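Local coordinates for protein Vv2_1132 (Vibrio vulnificus CMCP6, PDB 5Y9S) that probably regulates transcription as a tetrameric LysR-type regulator, pairing an N-terminal helix-turn-helix DNA-binding domain with a periplasmic-binding-protein-like effector-binding domain, at residues 183-188 with 263-269; 203-209 with 233-238. All coordinates share one frame. Residues are numbered along the deposited sequence.

In the fold
Both interactions lie in the LysR substrate-binding domain and draw on the same mixed sheet, yet they illustrate two ways of tying strands into an alpha/beta fold. Interaction 1 pairs the end of the long strand 172-186 with the short strand 266-267, while interaction 2 sets the end of strand 199-205 against the start of helix 235-243. Their centres are about 17 Å apart and their nearest atoms about 6 Å. Along the chain, both segments of interaction 2 fall between those of interaction 1. Strand 248-252 joins them, pairing with both 172-186 and 199-205. The helix start in interaction 2 meets a second subunit and so takes part in the assembly; no other chain touches interaction 1.

Interaction 1: 183-188 with 263-269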
ATOM      1  N   VAL D 183      -5.151 -31.738  34.874  1.00 21.85           N
ATOM      2  CA  VAL D 183      -4.842 -31.971  36.288  1.00 23.69           C
ATOM      3  C   VAL D 183      -3.846 -30.957  36.822  1.00 22.51           C
ATOM      4  O   VAL D 183      -3.009 -30.454  36.066  1.00 21.98           O
ATOM      5  CB  VAL D 183      -4.317 -33.392  36.505  1.00 27.35           C
ATOM      6  CG1 VAL D 183      -5.355 -34.395  35.998  1.00 23.60           C
ATOM      7  CG2 VAL D 183      -2.951 -33.571  35.822  1.00 23.25           C
ATOM      8  N   PRO D 184      -3.918 -30.605  38.102  1.00 26.43           N
ATOM      9  CA  PRO D 184      -2.903 -29.714  38.681  1.00 23.94           C
ATOM     10  C   PRO D 184      -1.647 -30.511  39.007  1.00 23.67           C
ATOM     11  O   PRO D 184      -1.720 -31.566  39.642  1.00 36.78           O
ATOM     12  CB  PRO D 184      -3.578 -29.186  39.947  1.00 25.22           C
ATOM     13  CG  PRO D 184      -4.500 -30.315  40.359  1.00 28.65           C
ATOM     14  CD  PRO D 184      -4.960 -30.978  39.077  1.00 23.64           C
ATOM     15  N   VAL D 185      -0.495 -30.013  38.557  1.00 23.37           N
ATOM     16  CA  VAL D 185       0.787 -30.667  38.792  1.00 23.97           C
ATOM     17  C   VAL D 185       1.746 -29.699  39.466  1.00 29.26           C
ATOM     18  O   VAL D 185       1.605 -28.474  39.371  1.00 23.59           O
ATOM     19  CB  VAL D 185       1.432 -31.199  37.497  1.00 25.28           C
ATOM     20  CG1 VAL D 185       0.609 -32.361  36.921  1.00 27.55           C
ATOM     21  CG2 VAL D 185       1.630 -30.049  36.500  1.00 22.66           C
ATOM     22  N   VAL D 186       2.754 -30.278  40.127  1.00 25.09           N
ATOM     23  CA  VAL D 186       3.720 -29.516  40.911  1.00 25.64           C
ATOM     24  C   VAL D 186       5.005 -30.322  41.007  1.00 27.51           C
ATOM     25  O   VAL D 186       4.988 -31.554  40.956  1.00 28.06           O
ATOM     26  CB  VAL D 186       3.147 -29.178  42.313  1.00 29.72           C
ATOM     27  CG1 VAL D 186       3.008 -30.416  43.145  1.00 26.93           C
ATOM     28  CG2 VAL D 186       4.009 -28.152  43.013  1.00 38.98           C
ATOM     29  N   ALA D 187       6.128 -29.620  41.147  1.00 27.37           N
ATOM     30  CA  ALA D 187       7.391 -30.308  41.362  1.00 27.07           C
ATOM     31  C   ALA D 187       7.365 -30.994  42.729  1.00 34.46           C
ATOM     32  O   ALA D 187       6.747 -30.482  43.669  1.00 28.39           O
ATOM     33  CB  ALA D 187       8.567 -29.331  41.265  1.00 27.05           C
ATOM     34  N   PRO D 188       7.986 -32.168  42.861  1.00 36.22           N
ATOM     35  CA  PRO D 188       7.879 -32.906  44.132  1.00 36.97           C
ATOM     36  C   PRO D 188       8.356 -32.121  45.338  1.00 35.68           C
ATOM     37  O   PRO D 188       7.773 -32.248  46.422  1.00 44.36           O
ATOM     38  CB  PRO D 188       8.746 -34.145  43.879  1.00 37.92           C
ATOM     39  CG  PRO D 188       8.665 -34.347  42.397  1.00 40.73           C
ATOM     40  CD  PRO D 188       8.655 -32.962  41.815  1.00 37.89           C
ATOM     41  N   HIS D 263       8.929 -39.120  37.600  1.00 38.67           N
ATOM     42  CA  HIS D 263       8.788 -38.561  38.946  1.00 34.81           C
ATOM     43  C   HIS D 263       9.334 -37.146  39.045  1.00 39.32           C
ATOM     44  O   HIS D 263       9.762 -36.708  40.115  1.00 41.62           O
ATOM     45  CB  HIS D 263       9.457 -39.444  39.996  1.00 31.43           C
ATOM     46  CG  HIS D 263       9.079 -40.883  39.900  1.00 32.06           C
ATOM     47  ND1 HIS D 263       9.955 -41.851  39.464  1.00 38.14           N
ATOM     48  CD2 HIS D 263       7.923 -41.523  40.186  1.00 34.17           C
ATOM     49  CE1 HIS D 263       9.359 -43.029  39.487  1.00 34.96           C
ATOM     50  NE2 HIS D 263       8.123 -42.857  39.920  1.00 39.53           N
ATOM     51  N   ARG D 264       9.327 -36.420  37.934  1.00 28.60           N
ATOM     52  CA  ARG D 264       9.699 -35.018  37.961  1.00 28.05           C
ATOM     53  C   ARG D 264       8.499 -34.106  38.181  1.00 31.37           C
ATOM     54  O   ARG D 264       8.675 -32.899  38.374  1.00 30.39           O
ATOM     55  CB  ARG D 264      10.436 -34.650  36.664  1.00 30.73           C
ATOM     56  CG  ARG D 264      11.866 -35.198  36.617  1.00 36.32           C
ATOM     57  CD  ARG D 264      12.624 -34.674  35.426  1.00 42.84           C
ATOM     58  NE  ARG D 264      11.971 -35.068  34.185  1.00 56.03           N
ATOM     59  CZ  ARG D 264      12.038 -34.367  33.056  1.00 61.19           C
ATOM     60  NH1 ARG D 264      12.741 -33.237  33.022  1.00 56.84           N
ATOM     61  NH2 ARG D 264      11.402 -34.790  31.965  1.00 60.30           N
ATOM     62  N   LEU D 265       7.289 -34.659  38.181  1.00 29.45           N
ATOM     63  CA  LEU D 265       6.083 -33.918  38.511  1.00 26.54           C
ATOM     64  C   LEU D 265       5.154 -34.866  39.234  1.00 30.19           C
ATOM     65  O   LEU D 265       5.147 -36.067  38.964  1.00 27.57           O
ATOM     66  CB  LEU D 265       5.369 -33.364  37.271  1.00 25.40           C
ATOM     67  CG  LEU D 265       5.975 -32.156  36.582  1.00 24.67           C
ATOM     68  CD1 LEU D 265       5.333 -31.970  35.230  1.00 23.72           C
ATOM     69  CD2 LEU D 265       5.802 -30.904  37.467  1.00 24.54           C
ATOM     70  N   VAL D 266       4.378 -34.319  40.157  1.00 27.17           N
ATOM     71  CA  VAL D 266       3.362 -35.081  40.861  1.00 27.67           C
ATOM     72  C   VAL D 266       2.036 -34.349  40.730  1.00 33.19           C
ATOM     73  O   VAL D 266       1.989 -33.108  40.766  1.00 26.38           O
ATOM     74  CB  VAL D 266       3.718 -35.280  42.355  1.00 28.75           C
ATOM     75  CG1 VAL D 266       2.817 -36.333  42.972  1.00 34.26           C
ATOM     76  CG2 VAL D 266       5.174 -35.711  42.532  1.00 36.76           C
ATOM     77  N   ILE D 267       0.957 -35.117  40.578  1.00 27.00           N
ATOM     78  CA  ILE D 267      -0.374 -34.541  40.642  1.00 26.53           C
ATOM     79  C   ILE D 267      -0.596 -34.005  42.050  1.00 27.07           C
ATOM     80  O   ILE D 267      -0.263 -34.665  43.040  1.00 36.44           O
ATOM     81  CB  ILE D 267      -1.430 -35.587  40.257  1.00 29.65           C
ATOM     82  CG1 ILE D 267      -1.305 -35.940  38.775  1.00 31.93           C
ATOM     83  CG2 ILE D 267      -2.830 -35.086  40.588  1.00 26.46           C
ATOM     84  CD1 ILE D 267      -2.001 -37.224  38.404  1.00 36.66           C
ATOM     85  N   ALA D 268      -1.097 -32.778  42.148  1.00 29.09           N
ATOM     86  CA  ALA D 268      -1.393 -32.164  43.437  1.00 33.37           C
ATOM     87  C   ALA D 268      -2.866 -32.356  43.780  1.00 32.01           C
ATOM     88  O   ALA D 268      -3.727 -32.401  42.901  1.00 37.66           O
ATOM     89  CB  ALA D 268      -1.046 -30.670  43.435  1.00 32.14           C
ATOM     90  N   PHE D 269      -3.149 -32.466  45.073  1.00 33.81           N
ATOM     91  CA  PHE D 269      -4.520 -32.640  45.559  1.00 36.85           C
ATOM     92  C   PHE D 269      -5.170 -33.897  44.990  1.00 39.88           C
ATOM     93  O   PHE D 269      -6.371 -33.925  44.717  1.00 39.82           O
ATOM     94  CB  PHE D 269      -5.368 -31.405  45.260  1.00 33.72           C
ATOM     95  CG  PHE D 269      -4.642 -30.101  45.464  1.00 45.81           C
ATOM     96  CD1 PHE D 269      -3.933 -29.857  46.637  1.00 52.53           C
ATOM     97  CD2 PHE D 269      -4.670 -29.117  44.491  1.00 42.90           C
ATOM     98  CE1 PHE D 269      -3.278 -28.660  46.838  1.00 50.14           C
ATOM     99  CE2 PHE D 269      -4.012 -27.900  44.685  1.00 43.55           C
ATOM    100  CZ  PHE D 269      -3.321 -27.675  45.862  1.00 49.82           C
TER
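Backbone hydrogen bonds can fix the register of a short strand while apolar side chains pack across the seam, as the antiparallel pairing of 183-188 with 263-269 illustrates. V183 opens the contact with its side chain, CG2 lying 4.1 Å from CG1 of I267. At P184 the carbonyl takes over: its O accepts a nearly linear hydrogen bond from N of A268 (2.9 Å) and meets CA of I267 at 3.4 Å in a CA-H...O contact. Proline has no amide hydrogen, so this position can supply no second bond of the ladder; its ring instead reaches F269, CG to CD2 at 4.3 Å. V185 and I267 form a non-hydrogen-bonded pair, their CA atoms 4.4 Å apart, with side chains on the same face of the sheet, where CG2 of V185 approaches CD1 of L265 (4.4 Å). V186 and V266 follow as the hydrogen-bonded pair: N of V186 donates to O of V266 (3.0 Å), and N of V266 returns a bond to O of V186 (2.9 Å). On their face, CG1 of V186 meets CB of A268 at 4.1 Å. Past V186 the strand ends; beyond A187, CG of P188 packs on CG2 of V266 (3.8 Å). There the segment 263-269 has just left helix 257-261 through a Schellman motif at H263. The other edge of strand 172-186 is bonded to strand 248-252, through V183 with V251 and V185 with A249. Main-chain bonds at V186-V266 and from A268 thus set the register, and apolar packing, with no salt bridge, fills the seam.

Interaction 2: 203-209 with 233-238; sequences LSYSEHT and TLSESL
Residues 203-205 end a strand, then S206 to T209 make a type I turn; opposite, T233 leads to L234, the N-cap of a helix whose first turn is 235-238. L203 faces L238 (CA atoms 6.2 Å apart) and S206 faces T233 (5.4 Å). L238 (chi1 m, chi2 t) wedges between strand and ring: its CD2 lies 3.6 Å from CB of L203, and its CD1 sits 3.5 Å from the Y205 ring centroid in a CH-pi contact. Y205, chi1 m and chi2 -89°, turns a ring face to L238 and brings OH to 2.7 Å from OG of S235, a hydrogen bond either may donate. T209, chi1 p, bonds OG1 to O of S206 (2.9 Å) and places CG2 3.6 Å from CG2 of T233. In the helix's first turn, S237 OG bonds A110 O of a second subunit. T209 N-caps helix 210-220, which links parallel strands 199-205 and 225-232 in a beta-alpha-beta unit and packs on Y205 and S235; strand 248-252 touches L203 and Y205.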
ATOM      1  N   LEU D 203       0.787 -21.040  37.561  1.00 28.80           N
ATOM      2  CA  LEU D 203       1.266 -20.968  36.177  1.00 27.94           C
ATOM      3  C   LEU D 203       0.071 -21.211  35.256  1.00 25.96           C
ATOM      4  O   LEU D 203      -0.418 -22.338  35.156  1.00 22.34           O
ATOM      5  CB  LEU D 203       2.370 -21.994  35.919  1.00 21.66           C
ATOM      6  CG  LEU D 203       3.422 -22.217  37.008  1.00 27.94           C
ATOM      7  CD1 LEU D 203       4.013 -23.636  36.917  1.00 31.11           C
ATOM      8  CD2 LEU D 203       4.522 -21.181  36.897  1.00 20.60           C
ATOM      9  N   SER D 204      -0.385 -20.162  34.579  1.00 26.61           N
ATOM     10  CA  SER D 204      -1.720 -20.120  33.996  1.00 25.95           C
ATOM     11  C   SER D 204      -1.676 -19.991  32.475  1.00 23.93           C
ATOM     12  O   SER D 204      -0.645 -19.672  31.871  1.00 29.65           O
ATOM     13  CB  SER D 204      -2.511 -18.943  34.564  1.00 18.36           C
ATOM     14  OG  SER D 204      -1.983 -17.733  34.056  1.00 29.90           O
ATOM     15  N   TYR D 205      -2.835 -20.214  31.857  1.00 20.47           N
ATOM     16  CA  TYR D 205      -2.978 -20.049  30.418  1.00 22.27           C
ATOM     17  C   TYR D 205      -3.446 -18.638  30.090  1.00 15.45           C
ATOM     18  O   TYR D 205      -4.142 -17.995  30.877  1.00 20.38           O
ATOM     19  CB  TYR D 205      -3.975 -21.045  29.855  1.00 22.94           C
ATOM     20  CG  TYR D 205      -3.530 -22.489  29.874  1.00 27.10           C
ATOM     21  CD1 TYR D 205      -2.835 -23.026  28.809  1.00 16.14           C
ATOM     22  CD2 TYR D 205      -3.875 -23.335  30.933  1.00 23.69           C
ATOM     23  CE1 TYR D 205      -2.451 -24.355  28.791  1.00 16.59           C
ATOM     24  CE2 TYR D 205      -3.498 -24.655  30.932  1.00 17.47           C
ATOM     25  CZ  TYR D 205      -2.788 -25.163  29.858  1.00 27.35           C
ATOM     26  OH  TYR D 205      -2.406 -26.479  29.850  1.00 26.47           O
ATOM     27  N   SER D 206      -3.036 -18.153  28.927  1.00 23.83           N
ATOM     28  CA  SER D 206      -3.552 -16.887  28.416  1.00 14.99           C
ATOM     29  C   SER D 206      -5.064 -16.956  28.253  1.00 30.67           C
ATOM     30  O   SER D 206      -5.637 -18.013  27.973  1.00 15.03           O
ATOM     31  CB  SER D 206      -2.895 -16.560  27.082  1.00 19.89           C
ATOM     32  OG  SER D 206      -1.489 -16.719  27.205  1.00 32.38           O
ATOM     33  N   GLU D 207      -5.720 -15.808  28.419  1.00 28.35           N
ATOM     34  CA  GLU D 207      -7.170 -15.856  28.526  1.00 34.41           C
ATOM     35  C   GLU D 207      -7.839 -16.229  27.219  1.00 33.63           C
ATOM     36  O   GLU D 207      -9.027 -16.556  27.230  1.00 45.39           O
ATOM     37  CB  GLU D 207      -7.714 -14.521  29.031  1.00 40.93           C
ATOM     38  CG  GLU D 207      -6.996 -13.322  28.478  1.00 55.26           C
ATOM     39  CD  GLU D 207      -7.627 -12.031  28.933  1.00 68.81           C
ATOM     40  OE1 GLU D 207      -7.083 -10.951  28.612  1.00 67.26           O
ATOM     41  OE2 GLU D 207      -8.672 -12.102  29.614  1.00 77.41           O
ATOM     42  N   HIS D 208      -7.108 -16.226  26.110  1.00 29.67           N
ATOM     43  CA  HIS D 208      -7.699 -16.449  24.798  1.00 33.47           C
ATOM     44  C   HIS D 208      -7.343 -17.818  24.228  1.00 29.80           C
ATOM     45  O   HIS D 208      -7.180 -17.981  23.016  1.00 43.32           O
ATOM     46  CB  HIS D 208      -7.288 -15.319  23.857  1.00 42.47           C
ATOM     47  CG  HIS D 208      -7.662 -13.960  24.370  1.00 44.65           C
ATOM     48  ND1 HIS D 208      -8.972 -13.590  24.611  1.00 42.40           N
ATOM     49  CD2 HIS D 208      -6.901 -12.895  24.723  1.00 43.47           C
ATOM     50  CE1 HIS D 208      -9.001 -12.355  25.080  1.00 37.97           C
ATOM     51  NE2 HIS D 208      -7.759 -11.909  25.155  1.00 43.93           N
ATOM     52  N   THR D 209      -7.225 -18.807  25.093  1.00 27.75           N
ATOM     53  CA  THR D 209      -6.984 -20.185  24.714  1.00 21.36           C
ATOM     54  C   THR D 209      -8.188 -21.016  25.122  1.00 19.65           C
ATOM     55  O   THR D 209      -8.942 -20.650  26.025  1.00 23.02           O
ATOM     56  CB  THR D 209      -5.742 -20.730  25.413  1.00 18.47           C
ATOM     57  OG1 THR D 209      -5.947 -20.664  26.834  1.00 18.20           O
ATOM     58  CG2 THR D 209      -4.534 -19.905  25.062  1.00 30.27           C
ATOM     59  N   THR D 233       0.461 -19.457  26.254  1.00 16.37           N
ATOM     60  CA  THR D 233      -0.466 -20.249  25.458  1.00 15.67           C
ATOM     61  C   THR D 233      -0.027 -21.707  25.353  1.00 23.15           C
ATOM     62  O   THR D 233      -0.789 -22.534  24.843  1.00 40.59           O
ATOM     63  CB  THR D 233      -0.612 -19.662  24.055  1.00 21.88           C
ATOM     64  OG1 THR D 233       0.702 -19.447  23.488  1.00 21.42           O
ATOM     65  CG2 THR D 233      -1.396 -18.319  24.087  1.00 13.96           C
ATOM     66  N   LEU D 234       1.173 -22.039  25.818  1.00 19.79           N
ATOM     67  CA  LEU D 234       1.834 -23.299  25.476  1.00 18.50           C
ATOM     68  C   LEU D 234       1.880 -24.192  26.704  1.00 25.82           C
ATOM     69  O   LEU D 234       2.639 -23.925  27.644  1.00 28.42           O
ATOM     70  CB  LEU D 234       3.238 -23.043  24.930  1.00 17.03           C
ATOM     71  CG  LEU D 234       3.240 -22.107  23.722  1.00 25.37           C
ATOM     72  CD1 LEU D 234       4.630 -21.741  23.311  1.00 21.62           C
ATOM     73  CD2 LEU D 234       2.484 -22.748  22.550  1.00 36.50           C
ATOM     74  N   SER D 235       1.071 -25.257  26.678  1.00 28.86           N
ATOM     75  CA  SER D 235       1.103 -26.263  27.737  1.00 27.74           C
ATOM     76  C   SER D 235       2.527 -26.678  28.059  1.00 24.62           C
ATOM     77  O   SER D 235       2.911 -26.780  29.231  1.00 29.79           O
ATOM     78  CB  SER D 235       0.270 -27.482  27.323  1.00 22.50           C
ATOM     79  OG  SER D 235      -1.088 -27.261  27.652  1.00 24.73           O
ATOM     80  N   GLU D 236       3.339 -26.880  27.023  1.00 21.74           N
ATOM     81  CA  GLU D 236       4.691 -27.386  27.206  1.00 25.76           C
ATOM     82  C   GLU D 236       5.564 -26.416  27.985  1.00 25.65           C
ATOM     83  O   GLU D 236       6.536 -26.845  28.612  1.00 19.03           O
ATOM     84  CB  GLU D 236       5.320 -27.699  25.844  1.00 22.50           C
ATOM     85  CG  GLU D 236       4.322 -28.306  24.816  1.00 38.69           C
ATOM     86  CD  GLU D 236       3.393 -27.262  24.171  1.00 34.98           C
ATOM     87  OE1 GLU D 236       3.877 -26.374  23.455  1.00 32.20           O
ATOM     88  OE2 GLU D 236       2.171 -27.306  24.424  1.00 42.88           O
ATOM     89  N   SER D 237       5.233 -25.125  27.968  1.00 17.80           N
ATOM     90  CA  SER D 237       5.980 -24.148  28.759  1.00 19.63           C
ATOM     91  C   SER D 237       5.579 -24.218  30.218  1.00 24.49           C
ATOM     92  O   SER D 237       6.440 -24.138  31.100  1.00 29.00           O
ATOM     93  CB  SER D 237       5.744 -22.727  28.241  1.00 17.25           C
ATOM     94  OG  SER D 237       6.554 -22.481  27.130  1.00 32.29           O
ATOM     95  N   LEU D 238       4.270 -24.330  30.482  1.00 18.30           N
ATOM     96  CA  LEU D 238       3.832 -24.546  31.847  1.00 18.87           C
ATOM     97  C   LEU D 238       4.584 -25.718  32.453  1.00 23.50           C
ATOM     98  O   LEU D 238       5.102 -25.623  33.575  1.00 25.37           O
ATOM     99  CB  LEU D 238       2.329 -24.797  31.894  1.00 18.65           C
ATOM    100  CG  LEU D 238       1.513 -23.603  31.427  1.00 22.57           C
ATOM    101  CD1 LEU D 238       0.085 -24.048  31.241  1.00 22.69           C
ATOM    102  CD2 LEU D 238       1.609 -22.434  32.393  1.00 18.01           C
TER